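Local structure of surface layer protein (Geobacillus stearothermophilus, 2RA1) at residues 232-237 / 247-252; 301-306 / 321-326. The protein forms the surface layer on the bacterial cell, and its N-terminal part, crystallised here, probably attaches it to a cell-wall carbohydrate. All coordinates share one frame; numbering follows the deposited sequence.

Interaction 1 (232-237 / 247-252); sequences KVESVS and TFTKPV
Thr247 packs against Glu234 and Ser235 at a classic beta bulge in the antiparallel hairpin of strands 233-240 and 243-248, part of the Ig-like domain. Glu234 and Ser235 both face Thr247, whose backbone binds each of them: Glu234 N gives a hydrogen bond to Thr247 O (2.8 Å), and Thr247 N gives one to Ser235 O (2.9 Å). The extra residue shifts the register by one, so that Val233 pairs with Phe248 but Ser235 with Thr247.

The side chain of Thr247 divides its two branches between these neighbours. With OG1 beside the backbone N and anti to the carbonyl carbon (chi1 -57°), Thr247 carries its methyl CG2 alongside Glu234, where it meets carboxylate atom OE2 at 3.4 Å. OG1 turns to the serine, and a water joins Thr247 OG1 to Ser235 OG, with a weak bond to Ser235 O as well.

Past the end of the strand pairing, Thr249 closes on Lys232 with two hydrogen bonds. Thr249 N reaches Lys232 O at 3.0 Å in a nearly straight bond (169°), while Lys232 N donates to Thr249 OG1 with a distinctly bent geometry (136°). Thr249 CG2 lies against Glu234 CB at 3.8 Å. On the buried face, Val233 CG2 approaches the edge of the Phe248 ring, 4.3 Å from CD2.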
ATOM      1  N   LYS A 232     -26.535   0.911  -5.455  1.00 57.75           N
ATOM      2  CA  LYS A 232     -27.429   0.608  -4.352  1.00 61.89           C
ATOM      3  C   LYS A 232     -27.885   1.866  -3.621  1.00 67.93           C
ATOM      4  O   LYS A 232     -27.186   2.880  -3.612  1.00 69.29           O
ATOM      5  CB  LYS A 232     -26.748  -0.335  -3.366  1.00 61.84           C
ATOM      6  CG  LYS A 232     -27.711  -1.199  -2.584  1.00 67.04           C
ATOM      7  CD  LYS A 232     -27.726  -2.609  -3.124  1.00 73.93           C
ATOM      8  CE  LYS A 232     -26.357  -3.271  -2.959  1.00 76.61           C
ATOM      9  NZ  LYS A 232     -25.361  -2.833  -3.978  1.00 78.91           N
ATOM     10  N   VAL A 233     -29.075   1.796  -3.033  1.00 68.60           N
ATOM     11  CA  VAL A 233     -29.532   2.825  -2.115  1.00 60.43           C
ATOM     12  C   VAL A 233     -29.004   2.429  -0.761  1.00 56.93           C
ATOM     13  O   VAL A 233     -29.296   1.337  -0.269  1.00 59.44           O
ATOM     14  CB  VAL A 233     -31.076   2.909  -2.037  1.00 56.51           C
ATOM     15  CG1 VAL A 233     -31.505   3.758  -0.847  1.00 49.05           C
ATOM     16  CG2 VAL A 233     -31.647   3.456  -3.329  1.00 52.07           C
ATOM     17  N   GLU A 234     -28.226   3.316  -0.157  1.00 57.41           N
ATOM     18  CA  GLU A 234     -27.580   3.001   1.104  1.00 59.61           C
ATOM     19  C   GLU A 234     -28.402   3.417   2.317  1.00 58.24           C
ATOM     20  O   GLU A 234     -28.412   2.713   3.325  1.00 62.72           O
ATOM     21  CB  GLU A 234     -26.191   3.628   1.169  1.00 64.90           C
ATOM     22  CG  GLU A 234     -25.276   2.975   2.190  1.00 73.17           C
ATOM     23  CD  GLU A 234     -23.931   3.668   2.289  1.00 78.38           C
ATOM     24  OE1 GLU A 234     -22.894   2.973   2.202  1.00 80.07           O
ATOM     25  OE2 GLU A 234     -23.912   4.909   2.445  1.00 79.74           O
ATOM     26  N   SER A 235     -29.090   4.549   2.240  1.00 50.75           N
ATOM     27  CA  SER A 235     -29.782   5.024   3.432  1.00 51.73           C
ATOM     28  C   SER A 235     -30.645   6.258   3.242  1.00 52.85           C
ATOM     29  O   SER A 235     -30.514   7.002   2.271  1.00 53.87           O
ATOM     30  CB  SER A 235     -28.771   5.290   4.558  1.00 44.96           C
ATOM     31  OG  SER A 235     -27.942   6.403   4.251  1.00 49.72           O
ATOM     32  N   VAL A 236     -31.528   6.473   4.204  1.00 53.09           N
ATOM     33  CA  VAL A 236     -32.298   7.697   4.258  1.00 49.02           C
ATOM     34  C   VAL A 236     -32.313   8.233   5.689  1.00 52.62           C
ATOM     35  O   VAL A 236     -32.283   7.465   6.655  1.00 57.34           O
ATOM     36  CB  VAL A 236     -33.717   7.506   3.674  1.00 44.63           C
ATOM     37  CG1 VAL A 236     -33.628   7.261   2.163  1.00 36.45           C
ATOM     38  CG2 VAL A 236     -34.486   6.368   4.379  1.00 26.49           C
ATOM     39  N   SER A 237     -32.319   9.553   5.821  1.00 48.37           N
ATOM     40  CA  SER A 237     -32.331  10.180   7.132  1.00 47.59           C
ATOM     41  C   SER A 237     -33.051  11.495   7.028  1.00 41.55           C
ATOM     42  O   SER A 237     -32.908  12.201   6.036  1.00 38.81           O
ATOM     43  CB  SER A 237     -30.910  10.419   7.627  1.00 52.40           C
ATOM     44  OG  SER A 237     -30.095  10.898   6.581  1.00 56.01           O
ATOM     45  N   THR A 247     -28.909   8.536   0.444  1.00 56.68           N
ATOM     46  CA  THR A 247     -27.512   8.265   0.091  1.00 55.64           C
ATOM     47  C   THR A 247     -27.365   7.104  -0.909  1.00 53.46           C
ATOM     48  O   THR A 247     -27.978   6.052  -0.741  1.00 47.82           O
ATOM     49  CB  THR A 247     -26.687   7.933   1.350  1.00 57.61           C
ATOM     50  OG1 THR A 247     -26.787   9.011   2.284  1.00 56.98           O
ATOM     51  CG2 THR A 247     -25.225   7.707   0.988  1.00 58.92           C
ATOM     52  N   PHE A 248     -26.553   7.295  -1.945  1.00 59.74           N
ATOM     53  CA  PHE A 248     -26.305   6.230  -2.916  1.00 61.40           C
ATOM     54  C   PHE A 248     -24.870   5.680  -2.820  1.00 61.35           C
ATOM     55  O   PHE A 248     -23.934   6.406  -2.469  1.00 59.87           O
ATOM     56  CB  PHE A 248     -26.570   6.721  -4.339  1.00 59.95           C
ATOM     57  CG  PHE A 248     -27.865   7.464  -4.503  1.00 56.56           C
ATOM     58  CD1 PHE A 248     -27.871   8.812  -4.827  1.00 52.58           C
ATOM     59  CD2 PHE A 248     -29.081   6.814  -4.348  1.00 60.85           C
ATOM     60  CE1 PHE A 248     -29.065   9.499  -4.987  1.00 56.36           C
ATOM     61  CE2 PHE A 248     -30.286   7.501  -4.507  1.00 55.12           C
ATOM     62  CZ  PHE A 248     -30.276   8.842  -4.831  1.00 51.84           C
ATOM     63  N   THR A 249     -24.696   4.403  -3.148  1.00 59.49           N
ATOM     64  CA  THR A 249     -23.366   3.803  -3.126  1.00 60.77           C
ATOM     65  C   THR A 249     -22.656   4.038  -4.454  1.00 62.26           C
ATOM     66  O   THR A 249     -21.659   3.394  -4.755  1.00 67.20           O
ATOM     67  CB  THR A 249     -23.427   2.276  -2.872  1.00 60.87           C
ATOM     68  OG1 THR A 249     -24.072   1.629  -3.976  1.00 60.23           O
ATOM     69  CG2 THR A 249     -24.172   1.956  -1.581  1.00 58.18           C
ATOM     70  N   LYS A 250     -23.167   4.968  -5.248  1.00 65.11           N
ATOM     71  CA  LYS A 250     -22.744   5.086  -6.634  1.00 63.50           C
ATOM     72  C   LYS A 250     -23.555   6.196  -7.288  1.00 71.50           C
ATOM     73  O   LYS A 250     -24.779   6.154  -7.266  1.00 74.44           O
ATOM     74  CB  LYS A 250     -23.001   3.752  -7.341  1.00 58.12           C
ATOM     75  CG  LYS A 250     -22.075   3.435  -8.501  1.00 60.52           C
ATOM     76  CD  LYS A 250     -22.060   1.940  -8.810  1.00 62.31           C
ATOM     77  CE  LYS A 250     -21.196   1.633 -10.025  1.00 64.19           C
ATOM     78  NZ  LYS A 250     -21.597   0.359 -10.672  1.00 61.94           N
ATOM     79  N   PRO A 251     -22.877   7.197  -7.871  1.00 78.75           N
ATOM     80  CA  PRO A 251     -23.544   8.382  -8.429  1.00 78.49           C
ATOM     81  C   PRO A 251     -24.755   8.018  -9.280  1.00 75.04           C
ATOM     82  O   PRO A 251     -24.737   7.039 -10.032  1.00 74.37           O
ATOM     83  CB  PRO A 251     -22.452   9.015  -9.304  1.00 83.60           C
ATOM     84  CG  PRO A 251     -21.450   7.896  -9.518  1.00 84.04           C
ATOM     85  CD  PRO A 251     -21.445   7.200  -8.198  1.00 82.78           C
ATOM     86  N   VAL A 252     -25.807   8.814  -9.162  1.00 71.61           N
ATOM     87  CA  VAL A 252     -27.067   8.484  -9.807  1.00 64.58           C
ATOM     88  C   VAL A 252     -27.360   9.360 -11.032  1.00 59.45           C
ATOM     89  O   VAL A 252     -27.117  10.571 -11.029  1.00 58.23           O
ATOM     90  CB  VAL A 252     -28.221   8.590  -8.796  1.00 63.72           C
ATOM     91  CG1 VAL A 252     -28.295  10.005  -8.225  1.00 57.23           C
ATOM     92  CG2 VAL A 252     -29.543   8.171  -9.435  1.00 68.49           C
TER
HETATM   93  O   HOH W   1     -28.742   8.997   3.887  1.00 48.70           O

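Interaction 2 (301-306 / 321-326); sequences YTVVTS and NEFTYN
Tyr301 to Val303 and Asn321 to Phe323 run antiparallel, their strand axes at 150°, with paired hydrogen bonds at Tyr301-Phe323 and Val303-Asn321 flanking the non-hydrogen-bonded pair Thr302-Glu322. This is the pairing of strands 300-305 and 319-324 at one border of the Ig-like domain's antiparallel sheet. Tyr301 N bonds Phe323 O at 2.8 Å.

Phe323 carries most of the side-chain packing. With CG between the backbone N and the carbonyl carbon (chi1 66°), its ring swings across to strand 300-305, where Tyr301 CB makes a CH-pi contact over one face, 4.1 Å from the ring centroid. The tyrosine ring is turned only 19° from the phenylalanine plane but slid aside, so the two barely overlap. Val303 CG2 meets the edge of the phenylalanine at Phe323 CE2 (3.6 Å). An alanine in place of Phe323 is likely to open a gap beside Tyr301 CB and Val303 CG2.

Glu322 projects from the other face and forms a salt bridge with Lys267. Asn321 OD1 bonds Ser319 OG; a water that accepts a hydrogen bond from Thr305 OG1 donates to Val303 O and, at 2.9 Å, to Asn321 OD1.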
ATOM      1  N   TYR A 301     -40.803   6.492   8.909  1.00 30.32           N
ATOM      2  CA  TYR A 301     -41.313   6.597   7.551  1.00 31.27           C
ATOM      3  C   TYR A 301     -40.591   5.614   6.689  1.00 36.50           C
ATOM      4  O   TYR A 301     -39.392   5.399   6.850  1.00 39.31           O
ATOM      5  CB  TYR A 301     -41.134   8.030   7.000  1.00 30.85           C
ATOM      6  CG  TYR A 301     -42.093   9.013   7.633  1.00 34.07           C
ATOM      7  CD1 TYR A 301     -41.806   9.599   8.863  1.00 36.70           C
ATOM      8  CD2 TYR A 301     -43.303   9.326   7.025  1.00 36.58           C
ATOM      9  CE1 TYR A 301     -42.691  10.482   9.462  1.00 32.47           C
ATOM     10  CE2 TYR A 301     -44.196  10.203   7.622  1.00 32.88           C
ATOM     11  CZ  TYR A 301     -43.884  10.777   8.837  1.00 32.79           C
ATOM     12  OH  TYR A 301     -44.775  11.646   9.434  1.00 37.89           O
ATOM     13  N   THR A 302     -41.319   4.991   5.777  1.00 42.48           N
ATOM     14  CA  THR A 302     -40.664   4.085   4.847  1.00 41.19           C
ATOM     15  C   THR A 302     -40.583   4.676   3.413  1.00 36.06           C
ATOM     16  O   THR A 302     -41.575   5.116   2.833  1.00 36.20           O
ATOM     17  CB  THR A 302     -41.211   2.615   4.970  1.00 38.37           C
ATOM     18  OG1 THR A 302     -41.140   1.950   3.711  1.00 41.72           O
ATOM     19  CG2 THR A 302     -42.634   2.604   5.450  1.00 47.81           C
ATOM     20  N   VAL A 303     -39.361   4.704   2.889  1.00 38.78           N
ATOM     21  CA  VAL A 303     -39.046   5.269   1.587  1.00 36.05           C
ATOM     22  C   VAL A 303     -38.750   4.188   0.555  1.00 38.37           C
ATOM     23  O   VAL A 303     -37.709   3.535   0.591  1.00 45.88           O
ATOM     24  CB  VAL A 303     -37.795   6.154   1.680  1.00 37.17           C
ATOM     25  CG1 VAL A 303     -37.480   6.784   0.317  1.00 23.63           C
ATOM     26  CG2 VAL A 303     -37.955   7.214   2.800  1.00 31.80           C
ATOM     27  N   VAL A 304     -39.666   4.017  -0.382  1.00 30.22           N
ATOM     28  CA  VAL A 304     -39.491   3.053  -1.444  1.00 26.20           C
ATOM     29  C   VAL A 304     -39.018   3.750  -2.735  1.00 29.65           C
ATOM     30  O   VAL A 304     -39.738   4.568  -3.315  1.00 24.71           O
ATOM     31  CB  VAL A 304     -40.815   2.249  -1.665  1.00 34.05           C
ATOM     32  CG1 VAL A 304     -40.766   1.428  -2.932  1.00 27.71           C
ATOM     33  CG2 VAL A 304     -41.091   1.353  -0.464  1.00 28.03           C
ATOM     34  N   THR A 305     -37.802   3.417  -3.163  1.00 28.55           N
ATOM     35  CA  THR A 305     -37.207   3.952  -4.386  1.00 28.14           C
ATOM     36  C   THR A 305     -37.301   2.937  -5.502  1.00 30.21           C
ATOM     37  O   THR A 305     -36.987   1.767  -5.321  1.00 43.89           O
ATOM     38  CB  THR A 305     -35.695   4.270  -4.205  1.00 40.84           C
ATOM     39  OG1 THR A 305     -35.103   3.320  -3.306  1.00 37.75           O
ATOM     40  CG2 THR A 305     -35.490   5.663  -3.655  1.00 24.57           C
ATOM     41  N   SER A 306     -37.712   3.385  -6.671  1.00 32.05           N
ATOM     42  CA  SER A 306     -37.776   2.516  -7.831  1.00 32.58           C
ATOM     43  C   SER A 306     -37.340   3.300  -9.038  1.00 32.43           C
ATOM     44  O   SER A 306     -37.373   4.519  -9.028  1.00 35.05           O
ATOM     45  CB  SER A 306     -39.204   2.013  -8.037  1.00 32.78           C
ATOM     46  OG  SER A 306     -40.131   3.064  -7.828  1.00 32.72           O
ATOM     47  N   ASN A 321     -36.217   1.602   2.489  1.00 51.56           N
ATOM     48  CA  ASN A 321     -35.329   2.158   3.493  1.00 45.88           C
ATOM     49  C   ASN A 321     -36.120   3.113   4.360  1.00 46.68           C
ATOM     50  O   ASN A 321     -36.891   3.922   3.847  1.00 47.99           O
ATOM     51  CB  ASN A 321     -34.174   2.897   2.825  1.00 46.27           C
ATOM     52  CG  ASN A 321     -33.531   2.091   1.717  1.00 51.41           C
ATOM     53  OD1 ASN A 321     -34.201   1.650   0.783  1.00 55.10           O
ATOM     54  ND2 ASN A 321     -32.223   1.900   1.810  1.00 58.15           N
ATOM     55  N   GLU A 322     -35.955   3.012   5.672  1.00 50.04           N
ATOM     56  CA  GLU A 322     -36.703   3.879   6.577  1.00 52.39           C
ATOM     57  C   GLU A 322     -35.822   4.877   7.329  1.00 49.57           C
ATOM     58  O   GLU A 322     -34.594   4.753   7.385  1.00 46.63           O
ATOM     59  CB  GLU A 322     -37.604   3.075   7.541  1.00 56.48           C
ATOM     60  CG  GLU A 322     -36.908   1.978   8.355  1.00 66.03           C
ATOM     61  CD  GLU A 322     -37.837   1.301   9.379  1.00 68.33           C
ATOM     62  OE1 GLU A 322     -37.513   1.352  10.594  1.00 70.99           O
ATOM     63  OE2 GLU A 322     -38.877   0.720   8.972  1.00 57.82           O
ATOM     64  N   PHE A 323     -36.475   5.899   7.863  1.00 47.98           N
ATOM     65  CA  PHE A 323     -35.847   6.834   8.783  1.00 43.97           C
ATOM     66  C   PHE A 323     -36.937   7.230   9.761  1.00 41.33           C
ATOM     67  O   PHE A 323     -38.126   6.982   9.513  1.00 39.79           O
ATOM     68  CB  PHE A 323     -35.312   8.069   8.048  1.00 42.86           C
ATOM     69  CG  PHE A 323     -36.385   8.917   7.434  1.00 40.04           C
ATOM     70  CD1 PHE A 323     -37.077   9.850   8.200  1.00 39.25           C
ATOM     71  CD2 PHE A 323     -36.723   8.769   6.097  1.00 35.15           C
ATOM     72  CE1 PHE A 323     -38.081  10.634   7.637  1.00 37.21           C
ATOM     73  CE2 PHE A 323     -37.728   9.540   5.528  1.00 36.50           C
ATOM     74  CZ  PHE A 323     -38.409  10.478   6.296  1.00 32.85           C
ATOM     75  N   THR A 324     -36.529   7.825  10.874  1.00 40.61           N
ATOM     76  CA  THR A 324     -37.449   8.220  11.926  1.00 36.49           C
ATOM     77  C   THR A 324     -37.154   9.666  12.158  1.00 39.26           C
ATOM     78  O   THR A 324     -35.981  10.051  12.253  1.00 39.27           O
ATOM     79  CB  THR A 324     -37.187   7.435  13.241  1.00 40.60           C
ATOM     80  OG1 THR A 324     -37.293   6.031  12.991  1.00 43.14           O
ATOM     81  CG2 THR A 324     -38.197   7.811  14.327  1.00 36.43           C
ATOM     82  N   TYR A 325     -38.201  10.478  12.219  1.00 40.95           N
ATOM     83  CA  TYR A 325     -38.036  11.915  12.416  1.00 38.42           C
ATOM     84  C   TYR A 325     -38.132  12.276  13.893  1.00 42.77           C
ATOM     85  O   TYR A 325     -39.111  11.950  14.555  1.00 46.66           O
ATOM     86  CB  TYR A 325     -39.071  12.692  11.599  1.00 41.91           C
ATOM     87  CG  TYR A 325     -39.056  14.176  11.866  1.00 50.30           C
ATOM     88  CD1 TYR A 325     -37.894  14.922  11.693  1.00 55.75           C
ATOM     89  CD2 TYR A 325     -40.199  14.833  12.290  1.00 46.60           C
ATOM     90  CE1 TYR A 325     -37.873  16.278  11.945  1.00 53.04           C
ATOM     91  CE2 TYR A 325     -40.188  16.185  12.549  1.00 47.50           C
ATOM     92  CZ  TYR A 325     -39.026  16.903  12.376  1.00 48.92           C
ATOM     93  OH  TYR A 325     -39.025  18.247  12.635  1.00 48.24           O
ATOM     94  N   ASN A 326     -37.096  12.928  14.409  1.00 49.82           N
ATOM     95  CA  ASN A 326     -37.091  13.405  15.786  1.00 48.30           C
ATOM     96  C   ASN A 326     -36.675  14.863  15.854  1.00 58.44           C
ATOM     97  O   ASN A 326     -35.565  15.235  15.461  1.00 56.76           O
ATOM     98  CB  ASN A 326     -36.152  12.577  16.648  1.00 50.99           C
ATOM     99  CG  ASN A 326     -36.627  11.155  16.822  1.00 52.35           C
ATOM    100  OD1 ASN A 326     -37.712  10.910  17.351  1.00 56.71           O
ATOM    101  ND2 ASN A 326     -35.819  10.204  16.367  1.00 43.72           N
TER
HETATM  102  O   HOH W   2     -35.028   3.870  -0.858  1.00 37.09           O

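In the fold
Interaction 1 precedes interaction 2 along the chain, and their centres lie about 13 Å apart in the same Ig-like domain, which follows the helical N-terminal region. Strands 233-240 and 319-324 are the two outermost of the seven counted in one antiparallel sheet, so the contacts belong to opposite ends of the strand order. Nevertheless they touch: Val233 CG1 comes within 3.3 Å of Asn321 ND2, and Val236 CG2 within 3.4 Å of Glu322 O. The ends of the strand order are therefore brought together, as in the beta sandwich of Ig-like domains, with Val233 and Val236 of the first strand packing on Asn321 and Phe323 of the last.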